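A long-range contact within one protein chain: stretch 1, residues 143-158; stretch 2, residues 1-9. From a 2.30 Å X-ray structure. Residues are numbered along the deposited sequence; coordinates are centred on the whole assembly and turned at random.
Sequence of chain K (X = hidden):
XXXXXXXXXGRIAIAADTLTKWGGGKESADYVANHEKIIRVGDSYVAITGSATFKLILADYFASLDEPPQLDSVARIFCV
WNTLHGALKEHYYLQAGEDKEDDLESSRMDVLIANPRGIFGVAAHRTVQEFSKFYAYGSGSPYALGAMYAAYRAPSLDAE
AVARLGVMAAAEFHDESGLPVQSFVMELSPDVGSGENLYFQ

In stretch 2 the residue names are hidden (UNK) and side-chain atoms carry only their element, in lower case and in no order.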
# COMPACT_ATOMS: atom_id res chain seq x y z
N TYR K 143 5.74 -35.32 -6.83
CA TYR K 143 5.36 -36.68 -6.41
C TYR K 143 5.49 -37.69 -7.56
O TYR K 143 6.00 -38.79 -7.35
CB TYR K 143 3.91 -36.71 -5.89
CG TYR K 143 3.56 -35.68 -4.84
CD1 TYR K 143 3.74 -35.96 -3.48
CD2 TYR K 143 3.03 -34.44 -5.19
CE1 TYR K 143 3.41 -35.03 -2.50
CE2 TYR K 143 2.71 -33.51 -4.22
CZ TYR K 143 2.90 -33.81 -2.88
OH TYR K 143 2.59 -32.90 -1.92
N ALA K 144 5.00 -37.34 -8.75
CA ALA K 144 5.08 -38.24 -9.90
C ALA K 144 6.53 -38.50 -10.35
O ALA K 144 6.87 -39.64 -10.72
CB ALA K 144 4.26 -37.71 -11.07
N LEU K 145 7.35 -37.45 -10.33
CA LEU K 145 8.75 -37.54 -10.69
C LEU K 145 9.49 -38.45 -9.76
O LEU K 145 10.21 -39.32 -10.22
CB LEU K 145 9.43 -36.17 -10.63
CG LEU K 145 9.03 -35.16 -11.70
CD1 LEU K 145 9.73 -33.83 -11.44
CD2 LEU K 145 9.33 -35.68 -13.12
N GLY K 146 9.34 -38.24 -8.45
CA GLY K 146 9.95 -39.10 -7.46
C GLY K 146 9.55 -40.55 -7.62
O GLY K 146 10.39 -41.46 -7.57
N ALA K 147 8.26 -40.78 -7.85
CA ALA K 147 7.76 -42.13 -8.05
C ALA K 147 8.34 -42.76 -9.33
O ALA K 147 8.82 -43.90 -9.31
CB ALA K 147 6.24 -42.13 -8.07
N MET K 148 8.33 -42.02 -10.43
CA MET K 148 8.88 -42.56 -11.68
C MET K 148 10.40 -42.70 -11.62
O MET K 148 10.96 -43.62 -12.22
CB MET K 148 8.45 -41.73 -12.88
CG MET K 148 6.96 -41.82 -13.09
SD MET K 148 6.30 -40.97 -14.51
CE MET K 148 6.74 -39.27 -14.13
N TYR K 149 11.06 -41.83 -10.88
CA TYR K 149 12.48 -41.97 -10.65
C TYR K 149 12.78 -43.33 -10.04
O TYR K 149 13.73 -43.99 -10.43
CB TYR K 149 13.02 -40.85 -9.76
CG TYR K 149 14.45 -41.06 -9.30
CD1 TYR K 149 15.52 -40.77 -10.13
CD2 TYR K 149 14.73 -41.57 -8.03
CE1 TYR K 149 16.83 -40.97 -9.72
CE2 TYR K 149 16.02 -41.78 -7.62
CZ TYR K 149 17.06 -41.47 -8.45
OH TYR K 149 18.34 -41.69 -8.02
N ALA K 150 11.95 -43.75 -9.09
CA ALA K 150 12.12 -45.01 -8.38
C ALA K 150 11.78 -46.24 -9.21
O ALA K 150 12.36 -47.30 -9.01
CB ALA K 150 11.28 -45.02 -7.12
N ALA K 151 10.83 -46.11 -10.13
CA ALA K 151 10.28 -47.26 -10.85
C ALA K 151 10.70 -47.37 -12.31
O ALA K 151 10.38 -48.36 -12.98
CB ALA K 151 8.76 -47.20 -10.78
N TYR K 152 11.41 -46.37 -12.82
CA TYR K 152 11.70 -46.33 -14.25
C TYR K 152 12.48 -47.55 -14.71
O TYR K 152 12.22 -48.12 -15.77
CB TYR K 152 12.47 -45.06 -14.61
CG TYR K 152 12.69 -44.91 -16.09
CD1 TYR K 152 11.62 -44.81 -16.97
CD2 TYR K 152 13.97 -44.85 -16.61
CE1 TYR K 152 11.82 -44.66 -18.33
CE2 TYR K 152 14.19 -44.73 -17.96
CZ TYR K 152 13.12 -44.63 -18.83
OH TYR K 152 13.36 -44.48 -20.17
N ARG K 153 13.44 -47.96 -13.89
CA ARG K 153 14.30 -49.07 -14.25
C ARG K 153 13.88 -50.38 -13.61
O ARG K 153 14.62 -51.34 -13.67
CB ARG K 153 15.74 -48.72 -13.91
CG ARG K 153 16.19 -47.44 -14.59
CD ARG K 153 17.65 -47.11 -14.37
NE ARG K 153 18.21 -46.39 -15.53
CZ ARG K 153 18.08 -45.08 -15.77
NH1 ARG K 153 17.40 -44.29 -14.93
NH2 ARG K 153 18.63 -44.56 -16.86
N ALA K 154 12.69 -50.45 -13.02
CA ALA K 154 12.18 -51.73 -12.55
C ALA K 154 11.81 -52.56 -13.78
O ALA K 154 11.03 -52.11 -14.60
CB ALA K 154 10.97 -51.55 -11.67
N PRO K 155 12.38 -53.77 -13.90
CA PRO K 155 12.21 -54.51 -15.15
C PRO K 155 10.80 -55.03 -15.41
O PRO K 155 10.43 -55.24 -16.57
CB PRO K 155 13.20 -55.68 -15.02
CG PRO K 155 13.57 -55.75 -13.57
CD PRO K 155 13.35 -54.40 -12.98
N SER K 156 10.02 -55.24 -14.36
CA SER K 156 8.65 -55.70 -14.53
C SER K 156 7.66 -54.62 -15.05
O SER K 156 6.52 -54.95 -15.38
CB SER K 156 8.15 -56.24 -13.20
OG SER K 156 8.22 -55.23 -12.22
N LEU K 157 8.08 -53.36 -15.13
CA LEU K 157 7.16 -52.26 -15.47
C LEU K 157 7.45 -51.68 -16.85
O LEU K 157 8.56 -51.24 -17.11
CB LEU K 157 7.24 -51.15 -14.42
CG LEU K 157 6.91 -51.57 -12.98
CD1 LEU K 157 7.22 -50.46 -11.97
CD2 LEU K 157 5.46 -52.00 -12.85
N ASP K 158 6.45 -51.67 -17.72
CA ASP K 158 6.61 -51.03 -19.02
C ASP K 158 6.38 -49.52 -18.89
O ASP K 158 6.16 -49.02 -17.78
CB ASP K 158 5.69 -51.69 -20.08
CG ASP K 158 4.21 -51.40 -19.86
OD1 ASP K 158 3.80 -51.19 -18.70
OD2 ASP K 158 3.45 -51.41 -20.86
N UNK K 1 -3.75 -31.32 -10.49
CA UNK K 1 -3.66 -32.17 -11.70
C UNK K 1 -2.28 -32.83 -11.75
O UNK K 1 -1.31 -32.25 -11.31
c UNK K 1 -3.91 -31.34 -12.98
o UNK K 1 -5.30 -31.00 -13.07
c UNK K 1 -3.56 -32.11 -14.20
N UNK K 2 -2.22 -34.06 -12.25
CA UNK K 2 -0.96 -34.69 -12.60
C UNK K 2 -1.07 -35.33 -13.98
O UNK K 2 -1.99 -36.10 -14.24
c UNK K 2 0.79 -36.37 -11.99
o UNK K 2 -0.48 -35.21 -10.30
c UNK K 2 -0.56 -35.78 -11.61
N UNK K 3 -0.11 -34.99 -14.84
CA UNK K 3 0.03 -35.64 -16.14
C UNK K 3 1.45 -36.20 -16.22
O UNK K 3 2.40 -35.57 -15.75
c UNK K 3 -1.69 -34.30 -17.41
c UNK K 3 -0.21 -34.66 -17.31
c UNK K 3 0.63 -33.40 -17.19
N UNK K 4 1.60 -37.38 -16.80
CA UNK K 4 2.90 -38.00 -16.92
C UNK K 4 3.15 -38.50 -18.35
O UNK K 4 2.22 -38.77 -19.13
o UNK K 4 2.07 -40.15 -16.20
c UNK K 4 2.95 -38.69 -14.48
c UNK K 4 3.07 -39.17 -15.94
N UNK K 5 4.42 -38.61 -18.68
CA UNK K 5 4.80 -39.07 -19.98
C UNK K 5 6.09 -39.88 -19.85
O UNK K 5 7.00 -39.50 -19.11
c UNK K 5 4.53 -37.31 -23.38
c UNK K 5 4.93 -37.89 -20.95
c UNK K 5 6.19 -37.09 -20.67
c UNK K 5 4.84 -38.40 -22.39
N UNK K 6 6.14 -41.01 -20.55
CA UNK K 6 7.21 -41.98 -20.37
C UNK K 6 7.56 -42.65 -21.71
O UNK K 6 6.69 -42.96 -22.54
c UNK K 6 7.97 -44.05 -19.18
c UNK K 6 6.83 -43.06 -19.36
c UNK K 6 6.44 -42.43 -18.02
N UNK K 7 8.85 -42.87 -21.85
CA UNK K 7 9.46 -43.45 -23.01
C UNK K 7 10.33 -44.60 -22.50
O UNK K 7 11.29 -44.37 -21.77
n UNK K 7 12.98 -42.51 -26.24
c UNK K 7 10.31 -42.35 -23.64
n UNK K 7 12.63 -40.89 -27.85
n UNK K 7 13.89 -42.75 -28.33
c UNK K 7 12.19 -41.87 -25.20
c UNK K 7 10.92 -42.67 -24.98
c UNK K 7 13.16 -42.05 -27.47
N UNK K 8 10.00 -45.84 -22.82
CA UNK K 8 10.80 -46.96 -22.32
C UNK K 8 10.59 -48.20 -23.15
O UNK K 8 9.46 -48.56 -23.45
c UNK K 8 10.77 -48.80 -18.88
c UNK K 8 11.14 -48.50 -20.32
c UNK K 8 10.44 -47.27 -20.86
n UNK K 8 11.23 -50.39 -16.98
c UNK K 8 11.41 -50.10 -18.43
N UNK K 9 11.70 -48.86 -23.48
CA UNK K 9 11.71 -50.12 -24.24
C UNK K 9 10.93 -50.08 -25.57
O UNK K 9 10.15 -50.99 -25.86
c UNK K 9 12.07 -51.56 -22.18
o UNK K 9 13.29 -51.36 -22.25
c UNK K 9 11.18 -51.27 -23.37
o UNK K 9 11.53 -52.04 -21.16

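Stretch 2 runs alongside the helix of stretch 1, its strand from position 3 to position 8 crossing the helix axis at 28° with a closest approach of 9.7 Å. Position 1, just ahead of the strand, has three side-chain atoms, a carbon bearing one oxygen and one carbon, and lies out of reach of stretch 1. This is threonine, T1.

At position 2 the side chain is again a carbon carrying one oxygen and one carbon, and that outer carbon lies 3.8 Å from A144 CB; this too is threonine, T2. Its CA-to-CB bond points toward the helix, while its hydroxyl is hydrogen-bonded elsewhere in the structure.

At position 3 the first carbon carries two further carbons and no heteroatom, and it points away from the helix, as expected where the side chains of a strand alternate. The fork identifies valine, V3.

Position 4 again carries one oxygen and one carbon on its first carbon, and the outer carbon lies 3.8 Å from A144 CB and 3.9 Å from M148 CE. It is threonine, T4, with chi1 in p. The CA atoms of A144 and T4 are 7.4 Å apart here. The hydroxyl OG1 is satisfied elsewhere.

Position 5 shows four carbons, forked at the first, with one arm two carbons long, and its CA-to-CB bond points away from stretch 1: isoleucine, I5.

Position 6 has three carbons, one carrying the other two. One outer carbon packs 3.8 Å from M148 SD, and the other lies 4.0 Å from Y152 CE1, at the edge of the tyrosine ring. This is valine, V6, its CA-to-CB bond turned toward the helix.

Position 7 has a chain of three carbons, then a nitrogen, then a carbon carrying two more nitrogens; its backbone O lies 2.6 Å from Y152 OH. The guanidinium marks arginine. The CA-to-CB bond of R7 points away from stretch 1, and the hydrogen bond is to its backbone, with Y152 OH as donor and R7 O as acceptor.

At position 8 four carbons in a row end in a nitrogen. The terminal nitrogen lies 2.8 Å from Y152 O, 2.8 Å from L157 O and 2.9 Å from A154 O, while CB is 3.9 Å from Y152 CE1. The pattern is that of lysine. K8 is fully extended, every chi angle t, and reaches into the loop after the helix, where its NZ donates hydrogen bonds to Y152 O and to L157 O.

Position 9 has two carbons, the second carrying two oxygens, is exposed and makes no contact with stretch 1. It is therefore aspartate, D9.

The contact thus changes character along its length. A144 and M148 meet the even-numbered side chains T2, T4 and V6 in a buried, apolar layer. Y152 then joins the two regimes, packing against V6 while its hydroxyl binds the strand backbone. Beyond it, two successive type I turns, A151 to A154 and A154 to L157, bring carbonyl oxygens around the K8 ammonium, which ties the loop to the end of the strand.

Stretch 2 1-9: TTVTIVRKD
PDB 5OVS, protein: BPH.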